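Local coordinates for protein alpha-1,2-mannosidase (Bacteroides thetaiotaomicron, PDB 2WW2) that probably hydrolyses alpha-1,2-mannosidic linkages with inversion, as a member of the calcium-dependent glycoside hydrolase family 92, at residues Tyr453-Ile458 against Tyr475-Asn480; Asn483-Tyr486 against Phe491-Thr494; Gly538-Met543 against Asp595-Pro600. All blocks are in the same frame, centred on the assembly; numbering follows the deposited sequence.

In the fold
All three contacts are largely buried, with partly exposed members such as Lys-477, Tyr-486 and, at the rim of contact 3, His-540. Their centres lie 26 to 31 Å from that of the chain, and all fall in the family 92 catalytic region. Contacts 1 and 2 share helix 444-465: its middle receives the loop 475-480, while Leu-484 and Met-492 rest on its earlier part. Contacts 2 and 3 both meet helix 530-537, the nearest atoms of the two contacts being about 6 Å apart. Contact 1 combines apolar packing with a water-bridged charge pair, contact 2 pairs backbones and aromatic rings, and contact 3 is side-chain packing without a hydrogen bond between its segments.

Contact 1. Residues Tyr453-Ile458 against Tyr475-Asn480; sequences YADWCI and YQKAPN
Asp-455 meets Lys-477, and Trp-456 meets Ala-478 and Tyr-475, at the end of helix 468-475 and in the loop after it, within the helical catalytic domain that in family 92 enzymes has an (alpha/alpha)6 fold. The backbones are close, with Trp-456 CA 4.8 Å from Ala-478 CA. The carboxylate of Asp-455 slants across the aliphatic part of Lys-477, OD2 lying 3.5 Å from CD. The extended lysine carries its ammonium past the acid, so NZ and OD2 are 4.9 Å apart and make no direct salt bridge. A water closes the gap instead, donating to Asp-455 OD1 (3.0 Å) and accepting from Lys-477 NZ (2.7 Å). Further partners hold both charges: Arg-424 at OD1, Tyr-430 at OD2 and Asp-431 at the lysine. An alanine at Asp-455 would remove the carboxylate, which would probably leave Arg-424 without this salt bridge and the water without its acceptor. With CG anti to the backbone N (chi1 172°), Trp-456 swings its indole away from this polar patch. Ala-478 CB lies at the indole's edge and 3.9 Å from Trp-456 CB. The ring of Tyr-475 crosses nearby, presenting its own edge, with CE1 4.1 Å from Trp-456 CD1.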
loop_
_atom_site.group_PDB
_atom_site.type_symbol
_atom_site.label_atom_id
_atom_site.label_comp_id
_atom_site.label_asym_id
_atom_site.label_seq_id
_atom_site.Cartn_x
_atom_site.Cartn_y
_atom_site.Cartn_z
ATOM N N TYR A 453 7.374 17.420 27.227
ATOM C CA TYR A 453 6.972 16.468 28.267
ATOM C C TYR A 453 7.935 16.459 29.468
ATOM O O TYR A 453 7.502 16.483 30.642
ATOM C CB TYR A 453 6.870 15.054 27.671
ATOM C CG TYR A 453 6.749 13.970 28.740
ATOM C CD1 TYR A 453 5.626 13.886 29.551
ATOM C CD2 TYR A 453 7.776 13.034 28.935
ATOM C CE1 TYR A 453 5.517 12.893 30.526
ATOM C CE2 TYR A 453 7.679 12.055 29.904
ATOM C CZ TYR A 453 6.547 11.982 30.688
ATOM O OH TYR A 453 6.455 11.023 31.657
ATOM N N ALA A 454 9.233 16.409 29.191
ATOM C CA ALA A 454 10.209 16.394 30.276
ATOM C C ALA A 454 10.114 17.703 31.058
ATOM O O ALA A 454 10.257 17.722 32.277
ATOM C CB ALA A 454 11.642 16.209 29.726
ATOM N N ASP A 455 9.880 18.800 30.354
ATOM C CA ASP A 455 9.762 20.074 31.040
ATOM C C ASP A 455 8.508 20.105 31.923
ATOM O O ASP A 455 8.526 20.659 33.030
ATOM C CB ASP A 455 9.770 21.228 30.030
ATOM C CG ASP A 455 11.132 21.418 29.389
ATOM O OD1 ASP A 455 12.148 21.045 30.039
ATOM O OD2 ASP A 455 11.201 21.953 28.253
ATOM N N TRP A 456 7.414 19.528 31.436
ATOM C CA TRP A 456 6.225 19.373 32.286
ATOM C C TRP A 456 6.589 18.549 33.544
ATOM O O TRP A 456 6.217 18.917 34.668
ATOM C CB TRP A 456 5.061 18.751 31.487
ATOM C CG TRP A 456 3.889 18.385 32.338
ATOM C CD1 TRP A 456 2.820 19.179 32.665
ATOM C CD2 TRP A 456 3.673 17.131 32.988
ATOM N NE1 TRP A 456 1.948 18.490 33.485
ATOM C CE2 TRP A 456 2.447 17.227 33.688
ATOM C CE3 TRP A 456 4.385 15.929 33.028
ATOM C CZ2 TRP A 456 1.930 16.171 34.435
ATOM C CZ3 TRP A 456 3.870 14.878 33.766
ATOM C CH2 TRP A 456 2.658 15.009 34.469
ATOM N N CYS A 457 7.343 17.457 33.383
ATOM C CA CYS A 457 7.740 16.660 34.570
ATOM C C CYS A 457 8.536 17.504 35.570
ATOM O O CYS A 457 8.328 17.410 36.779
ATOM C CB CYS A 457 8.600 15.450 34.188
ATOM S SG CYS A 457 7.721 14.190 33.292
ATOM N N ILE A 458 9.466 18.314 35.067
ATOM C CA ILE A 458 10.288 19.136 35.962
ATOM C C ILE A 458 9.435 20.181 36.667
ATOM O O ILE A 458 9.643 20.462 37.858
ATOM C CB ILE A 458 11.476 19.800 35.222
ATOM C CG1 ILE A 458 12.461 18.708 34.781
ATOM C CG2 ILE A 458 12.172 20.856 36.124
ATOM C CD1 ILE A 458 13.526 19.218 33.761
ATOM N N TYR A 475 6.525 25.127 33.531
ATOM C CA TYR A 475 5.165 25.027 33.021
ATOM C C TYR A 475 5.004 25.869 31.754
ATOM O O TYR A 475 4.228 25.518 30.862
ATOM C CB TYR A 475 4.136 25.446 34.087
ATOM C CG TYR A 475 3.781 24.340 35.076
ATOM C CD1 TYR A 475 3.367 23.092 34.624
ATOM C CD2 TYR A 475 3.813 24.565 36.454
ATOM C CE1 TYR A 475 3.015 22.088 35.511
ATOM C CE2 TYR A 475 3.473 23.562 37.355
ATOM C CZ TYR A 475 3.065 22.335 36.877
ATOM O OH TYR A 475 2.729 21.327 37.747
ATOM N N GLN A 476 5.765 26.956 31.661
ATOM C CA GLN A 476 5.737 27.780 30.451
ATOM C C GLN A 476 6.214 27.018 29.220
ATOM O O GLN A 476 5.883 27.391 28.100
ATOM C CB GLN A 476 6.560 29.062 30.626
ATOM N N LYS A 477 6.978 25.943 29.411
ATOM C CA LYS A 477 7.477 25.175 28.268
ATOM C C LYS A 477 6.620 23.939 27.957
ATOM O O LYS A 477 6.706 23.369 26.860
ATOM C CB LYS A 477 8.935 24.765 28.497
ATOM C CG LYS A 477 9.872 25.921 28.879
ATOM C CD LYS A 477 11.263 25.349 29.227
ATOM C CE LYS A 477 12.163 26.372 29.923
ATOM N NZ LYS A 477 13.586 25.942 29.854
ATOM N N ALA A 478 5.801 23.531 28.920
ATOM C CA ALA A 478 4.947 22.357 28.773
ATOM C C ALA A 478 4.098 22.384 27.498
ATOM O O ALA A 478 3.891 21.347 26.879
ATOM C CB ALA A 478 4.052 22.172 30.021
ATOM N N PRO A 479 3.593 23.573 27.102
ATOM C CA PRO A 479 2.799 23.644 25.873
ATOM C C PRO A 479 3.620 23.846 24.589
ATOM O O PRO A 479 3.051 24.206 23.567
ATOM C CB PRO A 479 1.889 24.879 26.094
ATOM C CG PRO A 479 2.401 25.564 27.341
ATOM C CD PRO A 479 3.628 24.854 27.831
ATOM N N ASN A 480 4.934 23.640 24.639
ATOM C CA ASN A 480 5.775 23.906 23.473
ATOM C C ASN A 480 5.406 22.993 22.300
ATOM O O ASN A 480 5.731 23.307 21.162
ATOM C CB ASN A 480 7.270 23.780 23.793
ATOM C CG ASN A 480 7.866 25.073 24.343
ATOM O OD1 ASN A 480 7.250 26.140 24.261
ATOM N ND2 ASN A 480 9.078 24.985 24.888
HETATM O O HOH W 1 14.117 23.246 29.763
#

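Contact 2. Residues Asn483-Tyr486 against Phe491-Thr494; sequences NLYY and FMWT
Leu-484 and Trp-493 are joined by the backbone bond from Trp-493 N to Leu-484 O, 2.9 Å long with an N-H...O angle of 157°. The same carbonyl oxygen receives a CA-H...O contact from Met-492, CA to O 3.4 Å. A second bond runs the other way, Tyr-486 N to Phe-491 O at 2.8 Å, and is nearly straight at 167°. Between the two bonds, Tyr-485 and Met-492 form a non-hydrogen-bonded antiparallel pair with CA atoms 4.3 Å apart. Met-492 bends at chi2 (-64°), which turns its sulfur toward the opposite strand, SD reaching 3.5 Å from Tyr-485 N, and places CE at the edge of the Tyr-485 ring. Tyr-486 and Trp-493 run alongside one another. Their rings are only modestly inclined and strongly offset, giving little overlap: the tyrosine ring and the five-membered indole ring have centroids 5.3 Å apart, and the closest carbons, Tyr-486 CD2 and Trp-493 CD1, are 3.4 Å apart.

In the next shell, Trp-501 stacks on Tyr-486, while the carbonyl of Arg-502 takes a hydrogen bond from Trp-493 NE1; Arg-504 of the second subunit packs on the indole. Ser-519 and Thr-523 bond the backbone O and N of Met-492, and Leu-484 and Met-492 rest on helix 444-465. The whole is a short, weakly bonded antiparallel beta hairpin, laid against the helices of the catalytic domain.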
loop_
_atom_site.group_PDB
_atom_site.type_symbol
_atom_site.label_atom_id
_atom_site.label_comp_id
_atom_site.label_asym_id
_atom_site.label_seq_id
_atom_site.Cartn_x
_atom_site.Cartn_y
_atom_site.Cartn_z
ATOM N N ASN A 483 3.856 24.612 19.299
ATOM C CA ASN A 483 4.628 25.445 18.412
ATOM C C ASN A 483 4.952 24.730 17.104
ATOM O O ASN A 483 5.404 25.358 16.150
ATOM C CB ASN A 483 5.926 25.893 19.098
ATOM C CG ASN A 483 5.682 26.881 20.218
ATOM O OD1 ASN A 483 4.767 27.700 20.138
ATOM N ND2 ASN A 483 6.494 26.813 21.269
ATOM N N LEU A 484 4.722 23.417 17.052
ATOM C CA LEU A 484 5.000 22.673 15.822
ATOM C C LEU A 484 3.758 22.083 15.144
ATOM O O LEU A 484 3.854 21.410 14.119
ATOM C CB LEU A 484 6.051 21.577 16.072
ATOM C CG LEU A 484 7.433 22.139 16.430
ATOM C CD1 LEU A 484 8.429 21.002 16.700
ATOM C CD2 LEU A 484 7.951 23.081 15.352
ATOM N N TYR A 485 2.593 22.353 15.710
ATOM C CA TYR A 485 1.351 21.934 15.089
ATOM C C TYR A 485 1.042 22.852 13.894
ATOM O O TYR A 485 0.950 24.071 14.040
ATOM C CB TYR A 485 0.220 21.945 16.113
ATOM C CG TYR A 485 -1.049 21.319 15.590
ATOM C CD1 TYR A 485 -1.223 19.943 15.626
ATOM C CD2 TYR A 485 -2.071 22.103 15.057
ATOM C CE1 TYR A 485 -2.379 19.364 15.159
ATOM C CE2 TYR A 485 -3.236 21.529 14.575
ATOM C CZ TYR A 485 -3.378 20.156 14.626
ATOM O OH TYR A 485 -4.523 19.553 14.172
ATOM N N TYR A 486 0.932 22.257 12.709
ATOM C CA TYR A 486 0.798 23.009 11.450
ATOM C C TYR A 486 -0.698 23.168 11.180
ATOM O O TYR A 486 -1.332 22.231 10.692
ATOM C CB TYR A 486 1.428 22.186 10.318
ATOM C CG TYR A 486 1.871 22.962 9.089
ATOM C CD1 TYR A 486 1.344 24.212 8.789
ATOM C CD2 TYR A 486 2.813 22.423 8.218
ATOM C CE1 TYR A 486 1.770 24.918 7.638
ATOM C CE2 TYR A 486 3.233 23.112 7.079
ATOM C CZ TYR A 486 2.711 24.351 6.799
ATOM O OH TYR A 486 3.148 25.007 5.664
ATOM N N PHE A 491 -1.434 18.535 11.536
ATOM C CA PHE A 491 -0.437 17.584 12.026
ATOM C C PHE A 491 0.796 18.310 12.558
ATOM O O PHE A 491 1.046 19.464 12.204
ATOM C CB PHE A 491 0.037 16.706 10.877
ATOM C CG PHE A 491 -0.910 15.606 10.507
ATOM C CD1 PHE A 491 -0.869 14.389 11.172
ATOM C CD2 PHE A 491 -1.802 15.761 9.455
ATOM C CE1 PHE A 491 -1.720 13.358 10.815
ATOM C CE2 PHE A 491 -2.651 14.726 9.086
ATOM C CZ PHE A 491 -2.613 13.522 9.768
ATOM N N MET A 492 1.602 17.618 13.362
ATOM C CA MET A 492 2.895 18.159 13.762
ATOM C C MET A 492 3.806 18.184 12.533
ATOM O O MET A 492 3.751 17.277 11.691
ATOM C CB MET A 492 3.517 17.293 14.870
ATOM C CG MET A 492 2.755 17.370 16.203
ATOM S SD MET A 492 2.801 19.030 16.922
ATOM C CE MET A 492 1.713 18.775 18.340
ATOM N N TRP A 493 4.625 19.225 12.417
ATOM C CA TRP A 493 5.575 19.320 11.297
ATOM C C TRP A 493 6.852 19.929 11.863
ATOM O O TRP A 493 7.162 19.712 13.037
ATOM C CB TRP A 493 4.969 20.160 10.163
ATOM C CG TRP A 493 5.629 20.082 8.821
ATOM C CD1 TRP A 493 5.965 21.140 8.028
ATOM C CD2 TRP A 493 5.982 18.898 8.083
ATOM N NE1 TRP A 493 6.518 20.694 6.852
ATOM C CE2 TRP A 493 6.547 19.323 6.863
ATOM C CE3 TRP A 493 5.897 17.518 8.347
ATOM C CZ2 TRP A 493 7.018 18.425 5.896
ATOM C CZ3 TRP A 493 6.366 16.624 7.377
ATOM C CH2 TRP A 493 6.918 17.084 6.172
ATOM N N THR A 494 7.587 20.688 11.052
ATOM C CA THR A 494 8.872 21.208 11.495
ATOM C C THR A 494 9.114 22.592 10.898
ATOM O O THR A 494 8.576 22.914 9.831
ATOM C CB THR A 494 10.030 20.276 11.101
ATOM O OG1 THR A 494 11.260 20.792 11.622
ATOM C CG2 THR A 494 10.143 20.165 9.567
#

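Contact 3. Residues Gly538-Met543 against Asp595-Pro600; sequences GGHEPM and DYIGQP
Ile-597 lies over one face of the His-540 imidazole. Its CB is 3.9 Å from the ring centroid and 20° off the ring normal, the geometry of a CH-pi contact. The methyl CG2 covers the same face nearer one side, 3.7 Å from His-540 CD2. The two side chains run antiparallel; CB and CG2 of the isoleucine cover the ring face, while CD1 goes to Met-543.

The torsions of Ile-597 and Met-543 divide the contact. Ile-597 holds CG1 in the crowded position between backbone N and carbonyl carbon (chi1 62°), which puts CG2 beside the N and turns the longer branch away from the imidazole. That branch is extended and carries CD1 to Met-543, 3.7 Å from SD. In Met-543, CG is anti to the backbone N and the chain stays straight until chi3 (-89°), where it bends at the sulfur. The methionine and isoleucine side chains are roughly perpendicular, with SD also 3.9 Å from Ile-597 CG2. Both branches of the isoleucine are therefore engaged by residues three apart on one helix, His-540 and Met-543.

Two glycines precede this helix. Gly-538 ends the preceding helix in a Schellman motif and Gly-539 is the N-cap, its O accepting from Met-543 N at 3.2 Å. Glu-531, on helix 530-537, hydrogen-bonds to His-540 NE2, which probably limits rotation of the ring. Around the pair, Met-543 also packs on Leu-533 of that helix, Ile-597 continues onto Ile-544 and Leu-547 of helix 540-551, and Tyr-596 touches Ala-653 of strand 651-654; the loop thus touches both helix 540-551 and that strand, just ahead of helix 600-613.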
loop_
_atom_site.group_PDB
_atom_site.type_symbol
_atom_site.label_atom_id
_atom_site.label_comp_id
_atom_site.label_asym_id
_atom_site.label_seq_id
_atom_site.Cartn_x
_atom_site.Cartn_y
_atom_site.Cartn_z
ATOM N N GLY A 538 -9.215 20.741 16.975
ATOM C CA GLY A 538 -10.535 21.322 16.775
ATOM C C GLY A 538 -11.607 20.781 17.706
ATOM O O GLY A 538 -12.772 21.125 17.565
ATOM N N GLY A 539 -11.228 19.924 18.655
ATOM C CA GLY A 539 -12.167 19.509 19.711
ATOM C C GLY A 539 -12.203 18.007 19.904
ATOM O O GLY A 539 -11.526 17.269 19.187
ATOM N N HIS A 540 -13.008 17.544 20.859
ATOM C CA HIS A 540 -13.114 16.111 21.118
ATOM C C HIS A 540 -13.578 15.356 19.880
ATOM O O HIS A 540 -13.068 14.277 19.575
ATOM C CB HIS A 540 -14.060 15.820 22.289
ATOM C CG HIS A 540 -13.524 16.257 23.618
ATOM N ND1 HIS A 540 -14.255 16.158 24.780
ATOM C CD2 HIS A 540 -12.336 16.811 23.965
ATOM C CE1 HIS A 540 -13.532 16.613 25.791
ATOM N NE2 HIS A 540 -12.367 17.024 25.324
ATOM N N GLU A 541 -14.546 15.927 19.168
ATOM C CA GLU A 541 -15.108 15.278 17.975
ATOM C C GLU A 541 -14.073 14.958 16.902
ATOM O O GLU A 541 -13.975 13.818 16.456
ATOM C CB GLU A 541 -16.238 16.128 17.392
ATOM C CG GLU A 541 -16.842 15.597 16.105
ATOM C CD GLU A 541 -18.077 16.395 15.732
ATOM O OE1 GLU A 541 -17.931 17.456 15.074
ATOM O OE2 GLU A 541 -19.192 15.973 16.134
ATOM N N PRO A 542 -13.310 15.963 16.465
ATOM C CA PRO A 542 -12.287 15.718 15.459
ATOM C C PRO A 542 -11.180 14.792 15.960
ATOM O O PRO A 542 -10.599 14.049 15.170
ATOM C CB PRO A 542 -11.717 17.112 15.185
ATOM C CG PRO A 542 -12.729 18.045 15.643
ATOM C CD PRO A 542 -13.461 17.394 16.766
ATOM N N MET A 543 -10.874 14.839 17.257
ATOM C CA MET A 543 -9.853 13.956 17.795
ATOM C C MET A 543 -10.314 12.503 17.797
ATOM O O MET A 543 -9.558 11.607 17.440
ATOM C CB MET A 543 -9.399 14.371 19.201
ATOM C CG MET A 543 -8.312 13.428 19.714
ATOM S SD MET A 543 -7.776 13.702 21.398
ATOM C CE MET A 543 -6.482 14.879 21.169
ATOM N N ASP A 595 -10.497 7.722 26.571
ATOM C CA ASP A 595 -10.856 7.919 27.994
ATOM C C ASP A 595 -10.901 9.386 28.387
ATOM O O ASP A 595 -11.512 9.744 29.401
ATOM C CB ASP A 595 -9.831 7.261 28.925
ATOM C CG ASP A 595 -10.037 5.754 29.110
ATOM O OD1 ASP A 595 -11.095 5.210 28.746
ATOM O OD2 ASP A 595 -9.120 5.106 29.676
ATOM N N TYR A 596 -10.216 10.227 27.612
ATOM C CA TYR A 596 -10.041 11.648 27.931
ATOM C C TYR A 596 -11.051 12.540 27.212
ATOM O O TYR A 596 -11.179 13.734 27.515
ATOM C CB TYR A 596 -8.611 12.103 27.555
ATOM C CG TYR A 596 -7.527 11.425 28.370
ATOM C CD1 TYR A 596 -6.806 12.135 29.335
ATOM C CD2 TYR A 596 -7.239 10.078 28.187
ATOM C CE1 TYR A 596 -5.822 11.513 30.099
ATOM C CE2 TYR A 596 -6.263 9.440 28.946
ATOM C CZ TYR A 596 -5.559 10.168 29.902
ATOM O OH TYR A 596 -4.607 9.523 30.655
ATOM N N ILE A 597 -11.750 11.968 26.236
ATOM C CA ILE A 597 -12.593 12.764 25.367
ATOM C C ILE A 597 -13.984 12.157 25.221
ATOM O O ILE A 597 -14.673 12.427 24.244
ATOM C CB ILE A 597 -11.925 12.962 23.977
ATOM C CG1 ILE A 597 -11.729 11.625 23.271
ATOM C CG2 ILE A 597 -10.577 13.608 24.143
ATOM C CD1 ILE A 597 -10.765 11.698 22.107
ATOM N N GLY A 598 -14.365 11.296 26.165
ATOM C CA GLY A 598 -15.769 10.931 26.343
ATOM C C GLY A 598 -16.287 9.661 25.710
ATOM O O GLY A 598 -17.495 9.423 25.710
ATOM N N GLN A 599 -15.407 8.823 25.176
ATOM C CA GLN A 599 -15.893 7.575 24.594
ATOM C C GLN A 599 -15.055 6.374 25.025
ATOM O O GLN A 599 -14.411 5.733 24.187
ATOM C CB GLN A 599 -15.943 7.683 23.068
ATOM C CG GLN A 599 -16.796 8.861 22.556
ATOM C CD GLN A 599 -17.046 8.784 21.060
ATOM O OE1 GLN A 599 -16.273 8.169 20.320
ATOM N NE2 GLN A 599 -18.123 9.419 20.605
ATOM N N PRO A 600 -15.059 6.068 26.333
ATOM C CA PRO A 600 -14.231 4.984 26.884
ATOM C C PRO A 600 -14.521 3.628 26.244
ATOM O O PRO A 600 -13.658 2.748 26.245
ATOM C CB PRO A 600 -14.579 4.976 28.394
ATOM C CG PRO A 600 -15.800 5.815 28.526
ATOM C CD PRO A 600 -15.791 6.799 27.383
#